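Local coordinates for protein spherulin-4 (Aspergillus clavatus, PDB 5C5G) that probably acts as a glycoside hydrolase that binds N-acetyl-D-galactosamine and, like its Aspergillus fumigatus counterpart, serves in the biosynthesis of the polysaccharide galactosaminogalactan, at residues 9-14 / 199-204; 185-190 / 223-228; 216-221 / 246-251. All coordinates share one frame; numbering follows the deposited sequence.

Interaction 1 of 3, residues 9-14 / 199-204. With EDO (1,2-ethanediol), chain C.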
loop_
_atom_site.group_PDB
_atom_site.type_symbol
_atom_site.label_atom_id
_atom_site.label_comp_id
_atom_site.label_asym_id
_atom_site.label_seq_id
_atom_site.Cartn_x
_atom_site.Cartn_y
_atom_site.Cartn_z
ATOM N N LYS A 9 -5.068 -8.565 3.210
ATOM C CA LYS A 9 -4.606 -8.235 1.875
ATOM C C LYS A 9 -3.095 -8.167 1.858
ATOM O O LYS A 9 -2.477 -7.729 2.826
ATOM C CB LYS A 9 -5.165 -6.885 1.463
ATOM C CG LYS A 9 -6.683 -6.825 1.483
ATOM C CD LYS A 9 -7.198 -5.416 1.236
ATOM C CE LYS A 9 -8.722 -5.337 1.316
ATOM N NZ LYS A 9 -9.259 -5.861 2.604
ATOM N N VAL A 10 -2.515 -8.562 0.734
ATOM C CA VAL A 10 -1.097 -8.337 0.507
ATOM C C VAL A 10 -0.912 -6.898 0.022
ATOM O O VAL A 10 -1.451 -6.513 -1.021
ATOM C CB VAL A 10 -0.525 -9.337 -0.516
ATOM C CG1 VAL A 10 0.907 -8.996 -0.857
ATOM C CG2 VAL A 10 -0.622 -10.765 0.025
ATOM N N PHE A 11 -0.187 -6.109 0.802
ATOM C CA PHE A 11 0.113 -4.724 0.449
ATOM C C PHE A 11 1.454 -4.714 -0.263
ATOM O O PHE A 11 2.421 -5.305 0.230
ATOM C CB PHE A 11 0.179 -3.899 1.714
ATOM C CG PHE A 11 0.433 -2.465 1.470
ATOM C CD1 PHE A 11 -0.570 -1.637 1.002
ATOM C CD2 PHE A 11 1.674 -1.935 1.687
ATOM C CE1 PHE A 11 -0.319 -0.298 0.770
ATOM C CE2 PHE A 11 1.925 -0.606 1.454
ATOM C CZ PHE A 11 0.933 0.205 0.993
ATOM N N VAL A 12 1.521 -4.076 -1.424
ATOM C CA VAL A 12 2.720 -4.118 -2.258
ATOM C C VAL A 12 3.142 -2.702 -2.624
ATOM O O VAL A 12 2.522 -2.078 -3.495
ATOM C CB VAL A 12 2.498 -4.918 -3.552
ATOM C CG1 VAL A 12 3.835 -5.164 -4.249
ATOM C CG2 VAL A 12 1.801 -6.257 -3.249
ATOM N N PRO A 13 4.176 -2.172 -1.961
ATOM C CA PRO A 13 4.733 -0.891 -2.402
ATOM C C PRO A 13 5.635 -1.188 -3.579
ATOM O O PRO A 13 6.804 -1.527 -3.418
ATOM C CB PRO A 13 5.488 -0.388 -1.181
ATOM C CG PRO A 13 5.746 -1.594 -0.355
ATOM C CD PRO A 13 4.847 -2.698 -0.760
ATOM N N LEU A 14 5.078 -1.112 -4.776
ATOM C CA LEU A 14 5.736 -1.629 -5.966
ATOM C C LEU A 14 6.571 -0.538 -6.602
ATOM O O LEU A 14 6.234 0.002 -7.660
ATOM C CB LEU A 14 4.702 -2.190 -6.948
ATOM C CG LEU A 14 5.262 -2.906 -8.173
ATOM C CD1 LEU A 14 6.028 -4.144 -7.751
ATOM C CD2 LEU A 14 4.158 -3.278 -9.130
ATOM N N CYS A 199 -2.651 -1.068 8.222
ATOM C CA CYS A 199 -1.661 -1.755 7.410
ATOM C C CYS A 199 -0.337 -1.775 8.145
ATOM O O CYS A 199 0.017 -0.829 8.858
ATOM C CB CYS A 199 -1.499 -1.043 6.066
ATOM S SG CYS A 199 -0.226 -1.665 4.991
ATOM N N ALA A 200 0.407 -2.855 7.947
ATOM C CA ALA A 200 1.727 -3.037 8.530
ATOM C C ALA A 200 2.728 -3.358 7.439
ATOM O O ALA A 200 2.500 -4.261 6.631
ATOM C CB ALA A 200 1.722 -4.151 9.543
ATOM N N VAL A 201 3.850 -2.647 7.471
ATOM C CA VAL A 201 4.958 -2.850 6.559
ATOM C C VAL A 201 6.198 -3.169 7.394
ATOM O O VAL A 201 6.675 -2.321 8.162
ATOM C CB VAL A 201 5.200 -1.594 5.719
ATOM C CG1 VAL A 201 6.482 -1.718 4.905
ATOM C CG2 VAL A 201 4.031 -1.347 4.782
ATOM N N ILE A 202 6.713 -4.378 7.232
ATOM C CA ILE A 202 7.862 -4.841 7.995
ATOM C C ILE A 202 8.926 -5.281 7.013
ATOM O O ILE A 202 8.746 -6.266 6.309
ATOM C CB ILE A 202 7.512 -6.015 8.925
ATOM C CG1 ILE A 202 6.322 -5.667 9.823
ATOM C CG2 ILE A 202 8.715 -6.401 9.780
ATOM C CD1 ILE A 202 5.745 -6.879 10.552
ATOM N N HIS A 203 10.036 -4.562 6.976
ATOM C CA HIS A 203 11.144 -4.915 6.109
ATOM C C HIS A 203 12.332 -5.366 6.945
ATOM O O HIS A 203 12.263 -5.393 8.178
ATOM C CB HIS A 203 11.489 -3.759 5.172
ATOM C CG HIS A 203 11.778 -2.464 5.858
ATOM N ND1 HIS A 203 12.906 -2.248 6.618
ATOM C CD2 HIS A 203 11.088 -1.300 5.866
ATOM C CE1 HIS A 203 12.891 -1.006 7.072
ATOM N NE2 HIS A 203 11.797 -0.410 6.628
ATOM N N SER A 204 13.417 -5.744 6.282
ATOM C CA SER A 204 14.653 -6.094 6.969
ATOM C C SER A 204 14.445 -7.272 7.911
ATOM O O SER A 204 15.114 -7.381 8.947
ATOM C CB SER A 204 15.211 -4.878 7.722
ATOM O OG SER A 204 15.254 -3.740 6.855
HETATM C C1 EDO C . 7.362 -4.560 -3.598
HETATM O O1 EDO C . 8.557 -3.942 -4.069
HETATM C C2 EDO C . 7.466 -6.041 -3.920
HETATM O O2 EDO C . 8.462 -6.645 -3.095
#

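Interaction 2 of 3, residues 185-190 / 223-228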
loop_
_atom_site.group_PDB
_atom_site.type_symbol
_atom_site.label_atom_id
_atom_site.label_comp_id
_atom_site.label_asym_id
_atom_site.label_seq_id
_atom_site.Cartn_x
_atom_site.Cartn_y
_atom_site.Cartn_z
ATOM N N GLU A 185 1.528 -6.352 19.857
ATOM C CA GLU A 185 1.108 -5.593 21.028
ATOM C C GLU A 185 1.070 -4.087 20.794
ATOM O O GLU A 185 0.263 -3.382 21.394
ATOM C CB GLU A 185 2.017 -5.865 22.235
ATOM C CG GLU A 185 1.793 -7.207 22.901
ATOM C CD GLU A 185 2.647 -7.387 24.147
ATOM O OE1 GLU A 185 3.145 -6.376 24.691
ATOM O OE2 GLU A 185 2.825 -8.545 24.576
ATOM N N LEU A 186 1.938 -3.585 19.923
ATOM C CA LEU A 186 1.949 -2.155 19.638
ATOM C C LEU A 186 0.595 -1.712 19.078
ATOM O O LEU A 186 0.115 -0.611 19.347
ATOM C CB LEU A 186 3.079 -1.816 18.666
ATOM C CG LEU A 186 3.114 -0.390 18.129
ATOM C CD1 LEU A 186 3.364 0.612 19.248
ATOM C CD2 LEU A 186 4.179 -0.283 17.044
ATOM N N PHE A 187 -0.034 -2.582 18.306
ATOM C CA PHE A 187 -1.315 -2.240 17.693
ATOM C C PHE A 187 -2.422 -2.111 18.741
ATOM O O PHE A 187 -3.389 -1.367 18.532
ATOM C CB PHE A 187 -1.688 -3.275 16.630
ATOM C CG PHE A 187 -0.860 -3.189 15.393
ATOM C CD1 PHE A 187 0.476 -3.534 15.405
ATOM C CD2 PHE A 187 -1.424 -2.749 14.204
ATOM C CE1 PHE A 187 1.241 -3.437 14.250
ATOM C CE2 PHE A 187 -0.666 -2.647 13.060
ATOM C CZ PHE A 187 0.666 -2.988 13.081
ATOM N N ASP A 188 -2.275 -2.800 19.860
ATOM C CA ASP A 188 -3.264 -2.745 20.929
ATOM C C ASP A 188 -3.311 -1.378 21.612
ATOM O O ASP A 188 -4.274 -1.071 22.315
ATOM C CB ASP A 188 -2.991 -3.826 21.978
ATOM C CG ASP A 188 -3.070 -5.244 21.413
ATOM O OD1 ASP A 188 -3.796 -5.470 20.420
ATOM O OD2 ASP A 188 -2.398 -6.133 21.984
ATOM N N THR A 189 -2.282 -0.557 21.416
ATOM C CA THR A 189 -2.243 0.771 22.021
ATOM C C THR A 189 -3.086 1.796 21.278
ATOM O O THR A 189 -3.309 2.886 21.795
ATOM C CB THR A 189 -0.803 1.325 22.113
ATOM O OG1 THR A 189 -0.310 1.659 20.804
ATOM C CG2 THR A 189 0.108 0.323 22.788
ATOM N N ILE A 190 -3.546 1.451 20.080
ATOM C CA ILE A 190 -4.226 2.408 19.229
ATOM C C ILE A 190 -5.713 2.429 19.559
ATOM O O ILE A 190 -6.404 1.444 19.328
ATOM C CB ILE A 190 -4.085 2.043 17.753
ATOM C CG1 ILE A 190 -2.618 1.791 17.397
ATOM C CG2 ILE A 190 -4.700 3.139 16.899
ATOM C CD1 ILE A 190 -2.403 1.296 15.964
ATOM N N GLN A 223 -3.546 -10.830 12.744
ATOM C CA GLN A 223 -4.519 -10.559 13.775
ATOM C C GLN A 223 -4.834 -9.076 13.906
ATOM O O GLN A 223 -5.957 -8.717 14.275
ATOM C CB GLN A 223 -4.021 -11.077 15.109
ATOM C CG GLN A 223 -5.070 -11.047 16.204
ATOM C CD GLN A 223 -4.590 -11.693 17.494
ATOM O OE1 GLN A 223 -3.401 -11.660 17.817
ATOM N NE2 GLN A 223 -5.517 -12.297 18.232
ATOM N N VAL A 224 -3.849 -8.236 13.623
ATOM C CA VAL A 224 -3.935 -6.814 13.947
ATOM C C VAL A 224 -3.977 -5.883 12.745
ATOM O O VAL A 224 -4.296 -4.706 12.921
ATOM C CB VAL A 224 -2.792 -6.369 14.905
ATOM C CG1 VAL A 224 -2.935 -7.053 16.238
ATOM C CG2 VAL A 224 -1.435 -6.637 14.314
ATOM N N ALA A 225 -3.675 -6.373 11.542
ATOM C CA ALA A 225 -3.613 -5.510 10.364
ATOM C C ALA A 225 -4.208 -6.213 9.156
ATOM O O ALA A 225 -3.814 -7.336 8.824
ATOM C CB ALA A 225 -2.183 -5.116 10.065
ATOM N N ASP A 226 -5.143 -5.552 8.488
ATOM C CA ASP A 226 -5.836 -6.142 7.346
ATOM C C ASP A 226 -5.057 -6.011 6.046
ATOM O O ASP A 226 -5.472 -6.590 5.050
ATOM C CB ASP A 226 -7.206 -5.497 7.187
ATOM C CG ASP A 226 -8.095 -6.212 6.193
ATOM O OD1 ASP A 226 -8.333 -7.429 6.376
ATOM O OD2 ASP A 226 -8.588 -5.546 5.247
ATOM N N GLU A 227 -3.945 -5.273 6.038
ATOM C CA GLU A 227 -3.057 -5.223 4.872
ATOM C C GLU A 227 -1.635 -5.328 5.369
ATOM O O GLU A 227 -1.297 -4.684 6.358
ATOM C CB GLU A 227 -3.248 -3.953 4.032
ATOM C CG GLU A 227 -4.712 -3.570 3.863
ATOM C CD GLU A 227 -5.049 -2.832 2.591
ATOM O OE1 GLU A 227 -4.318 -2.994 1.584
ATOM O OE2 GLU A 227 -6.059 -2.111 2.598
ATOM N N ILE A 228 -0.816 -6.156 4.719
ATOM C CA ILE A 228 0.506 -6.491 5.230
ATOM C C ILE A 228 1.522 -6.617 4.094
ATOM O O ILE A 228 1.237 -7.252 3.078
ATOM C CB ILE A 228 0.473 -7.840 5.968
ATOM C CG1 ILE A 228 -0.555 -7.812 7.099
ATOM C CG2 ILE A 228 1.859 -8.200 6.480
ATOM C CD1 ILE A 228 -0.786 -9.154 7.745
#

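Interaction 3 of 3, residues 216-221 / 246-251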
loop_
_atom_site.group_PDB
_atom_site.type_symbol
_atom_site.label_atom_id
_atom_site.label_comp_id
_atom_site.label_asym_id
_atom_site.label_seq_id
_atom_site.Cartn_x
_atom_site.Cartn_y
_atom_site.Cartn_z
ATOM N N GLY A 216 4.571 -18.008 11.882
ATOM C CA GLY A 216 4.175 -17.384 13.128
ATOM C C GLY A 216 4.107 -15.873 13.013
ATOM O O GLY A 216 3.159 -15.258 13.500
ATOM N N LEU A 217 5.095 -15.262 12.370
ATOM C CA LEU A 217 5.079 -13.816 12.179
ATOM C C LEU A 217 3.859 -13.384 11.371
ATOM O O LEU A 217 3.163 -12.448 11.764
ATOM C CB LEU A 217 6.364 -13.353 11.509
ATOM C CG LEU A 217 6.425 -11.853 11.167
ATOM C CD1 LEU A 217 6.299 -10.998 12.395
ATOM C CD2 LEU A 217 7.712 -11.535 10.427
ATOM N N VAL A 218 3.596 -14.054 10.261
ATOM C CA VAL A 218 2.451 -13.686 9.438
ATOM C C VAL A 218 1.147 -13.805 10.228
ATOM O O VAL A 218 0.300 -12.913 10.154
ATOM C CB VAL A 218 2.423 -14.501 8.141
ATOM C CG1 VAL A 218 1.143 -14.272 7.365
ATOM C CG2 VAL A 218 3.623 -14.130 7.266
ATOM N N LYS A 219 0.974 -14.889 10.977
ATOM C CA LYS A 219 -0.223 -15.044 11.788
ATOM C C LYS A 219 -0.364 -13.908 12.798
ATOM O O LYS A 219 -1.447 -13.359 12.984
ATOM C CB LYS A 219 -0.167 -16.378 12.515
ATOM C CG LYS A 219 -1.385 -16.655 13.348
ATOM C CD LYS A 219 -1.402 -18.086 13.842
ATOM C CE LYS A 219 -2.612 -18.361 14.694
ATOM N NZ LYS A 219 -2.671 -19.800 15.079
ATOM N N GLN A 220 0.733 -13.557 13.462
ATOM C CA GLN A 220 0.683 -12.507 14.474
ATOM C C GLN A 220 0.220 -11.188 13.858
ATOM O O GLN A 220 -0.580 -10.463 14.444
ATOM C CB GLN A 220 2.046 -12.300 15.139
ATOM C CG GLN A 220 2.472 -13.428 16.029
ATOM C CD GLN A 220 3.959 -13.405 16.282
ATOM O OE1 GLN A 220 4.564 -12.340 16.452
ATOM N NE2 GLN A 220 4.565 -14.582 16.298
ATOM N N VAL A 221 0.735 -10.853 12.678
ATOM C CA VAL A 221 0.395 -9.583 12.052
ATOM C C VAL A 221 -1.028 -9.614 11.485
ATOM O O VAL A 221 -1.738 -8.621 11.566
ATOM C CB VAL A 221 1.463 -9.169 11.003
ATOM C CG1 VAL A 221 1.150 -7.822 10.408
ATOM C CG2 VAL A 221 2.861 -9.125 11.651
ATOM N N SER A 246 7.563 -15.416 -2.290
ATOM C CA SER A 246 6.543 -16.400 -2.639
ATOM C C SER A 246 6.022 -17.098 -1.379
ATOM O O SER A 246 4.835 -17.385 -1.281
ATOM C CB SER A 246 7.056 -17.408 -3.672
ATOM O OG SER A 246 8.213 -18.063 -3.219
ATOM N N GLU A 247 6.916 -17.391 -0.434
ATOM C CA GLU A 247 6.527 -18.035 0.815
ATOM C C GLU A 247 5.612 -17.120 1.627
ATOM O O GLU A 247 4.623 -17.573 2.191
ATOM C CB GLU A 247 7.758 -18.427 1.641
ATOM C CG GLU A 247 8.541 -19.596 1.075
ATOM C CD GLU A 247 9.567 -19.218 0.012
ATOM O OE1 GLU A 247 9.626 -18.068 -0.466
ATOM O OE2 GLU A 247 10.335 -20.126 -0.369
ATOM N N PHE A 248 5.950 -15.838 1.693
ATOM C CA PHE A 248 5.105 -14.869 2.361
ATOM C C PHE A 248 3.697 -14.864 1.766
ATOM O O PHE A 248 2.717 -14.952 2.492
ATOM C CB PHE A 248 5.752 -13.474 2.285
ATOM C CG PHE A 248 4.818 -12.340 2.589
ATOM C CD1 PHE A 248 4.172 -12.244 3.806
ATOM C CD2 PHE A 248 4.566 -11.376 1.640
ATOM C CE1 PHE A 248 3.295 -11.193 4.055
ATOM C CE2 PHE A 248 3.706 -10.329 1.899
ATOM C CZ PHE A 248 3.069 -10.250 3.106
ATOM N N VAL A 249 3.589 -14.771 0.444
ATOM C CA VAL A 249 2.270 -14.716 -0.154
ATOM C C VAL A 249 1.528 -16.047 0.057
ATOM O O VAL A 249 0.325 -16.049 0.301
ATOM C CB VAL A 249 2.321 -14.298 -1.622
ATOM C CG1 VAL A 249 0.906 -14.227 -2.189
ATOM C CG2 VAL A 249 2.990 -12.944 -1.742
ATOM N N ASP A 250 2.232 -17.174 -0.000
ATOM C CA ASP A 250 1.605 -18.463 0.282
ATOM C C ASP A 250 0.987 -18.468 1.685
ATOM O O ASP A 250 -0.091 -19.017 1.902
ATOM C CB ASP A 250 2.614 -19.626 0.192
ATOM C CG ASP A 250 2.964 -20.020 -1.240
ATOM O OD1 ASP A 250 2.304 -19.559 -2.191
ATOM O OD2 ASP A 250 3.908 -20.826 -1.405
ATOM N N LEU A 251 1.681 -17.874 2.645
ATOM C CA LEU A 251 1.176 -17.830 4.009
ATOM C C LEU A 251 -0.010 -16.886 4.115
ATOM O O LEU A 251 -0.940 -17.118 4.890
ATOM C CB LEU A 251 2.275 -17.377 4.969
ATOM C CG LEU A 251 3.349 -18.431 5.187
ATOM C CD1 LEU A 251 4.573 -17.776 5.811
ATOM C CD2 LEU A 251 2.827 -19.573 6.063
#

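Interaction 1 of 3, residues 9-14 / 199-204
The backbones carrying Phe-11 and Cys-199 pass at a distance, their CA atoms 7.8 Å apart, because strands 9-13 and 198-203 are next-but-one neighbours in the sheet and strand 227-230 runs between them. Direct contact between the two segments is made by side chains. With CG anti to the backbone N (chi1 -178°), the Phe-11 ring reaches inward and presents one face to the thiol of Cys-199. The sulfur lies 3.9 Å from the ring centroid and 20° off the ring normal, displaced toward the CG rim, where Phe-11 CG is its nearest atom at 3.7 Å from Cys-199 SG. This is a sulfur-aromatic contact over the face, in which a polarisable sulfur meets the pi cloud.

Such inward-pointing residues fill the interior of a closed parallel (beta/alpha)8, or TIM, barrel, and here strands one and seven meet across strand eight. Val-201, two residues farther along its strand, adds a methyl: its CG2 approaches Phe-11 CD2 obliquely at 3.9 Å. On the intervening strand, Glu-227 packs against both Phe-11 and Cys-199. The side chain of Val-201 also comes within about 4 Å of that of Glu-172, a residue that binds N-acetyl-D-galactosamine. On the opposite face of strand 9-13 from Phe-11, Val-12 CG1 lies 3.6 Å from C1 of an ethanediol probably carried over from the crystallisation liquor, whose O1 is near Pro-13 O.

Interaction 2 of 3, residues 185-190 / 223-228
Phe-187 and Val-224 form the inner shell of this contact, with the valine lying against one face of the aromatic ring. Val-224 CG2 sits 3.8 Å from the ring centroid of Phe-187 and 16° off the normal, a CH-pi contact displaced toward the CG side, and the two side chains cross at about a right angle. The overlap continues down to the stems, where Phe-187 CB and Val-224 CB are 3.7 Å apart. Chi1 of -65° sets Val-224 CG2 between its own backbone N and carbonyl carbon, and from there the methyl rests on the ring while CG1 lies beside Phe-187 CB. Ala-225 CB makes a looser, oblique approach to Phe-187 CE2 at 4.2 Å.

In the (beta/alpha)8 barrel, this places the segment between helix 175-180 and strand 198-203 against the last turn of helix 212-224, where the chain turns toward the eighth strand. Phe-187 also packs on Val-170 and Phe-171 of strand 167-172, and on Leu-198 and Ala-200 of strand 198-203, bringing its ring against the outside of the sheet.

The backbone around Phe-187 has helical angles but is closed by three-residue bonds: Leu-186 O accepts both the amide and the hydroxyl of Thr-189, and Thr-189 OG1 lies 2.7 Å from Leu-186 O. Past Ala-225, Asp-226 is salt-bridged to Arg-195, just before strand 198-203.

Interaction 3 of 3, residues 216-221 / 246-251
Val-218 pushes one methyl, CG2, toward the corner between Phe-248 and Leu-251, two residues from the same face of the facing helix. On one side that methyl meets the rim of the Phe-248 ring, 4.0 Å from CD1 and close to the ring plane, so the valine touches an edge and not the pi face. On the other, Val-218 CG2 is again 4.0 Å from Leu-251 CD1, while the second valine methyl, CG1, lies 4.1 Å from Leu-251 CB. Leu-251 is approached along its length, by CG1 near the stem and by CG2 at the end.

The phenylalanine ring gets there by its torsion: CG stands anti to the backbone N (chi1 164°), which carries the ring toward the opposing helix although its CB leaves the backbone at a slant.

Helices 212-224 and 245-252 are consecutive outer helices of the (beta/alpha)8 barrel, joined through strand 227-230, and between segments 216-221 and 246-251 the nearest CA atoms are those of Val-218 and Leu-251, 6.9 Å apart. The strand lies beneath both: Val-218 and Phe-248 each rest on Ile-230. Met-4, near the chain start, packs on Val-218, and Leu-251 also touches Leu-214 and Arg-215 one turn earlier in the first helix.

Every group that meets between the two segments is hydrocarbon, which implies cohesion by dispersion and exclusion of water, set by shape and not by directed bonds.

Interaction 1 lies inside the barrel and interactions 2 and 3 outside its wall, all around the seventh and eighth strands. The centre of interaction 1 is about 6 Å from the centre of the chain, that of interaction 2 about 15 Å and that of interaction 3 about 17 Å. Interactions 1 and 2 are coupled by the salt bridge from Lys-9 NZ to Asp-226 OD2 at 2.7 Å and by the probable hydrogen bond from Phe-11 N to Ile-228 O at 2.9 Å. Val-221 joins interaction 3 to both others, its CG1 lying 3.8 Å from Ala-200 CB and 3.6 Å from Ile-228 CD1. Of the three, interaction 1 comes nearest the sugar-binding residues; interaction 3 is remote from them.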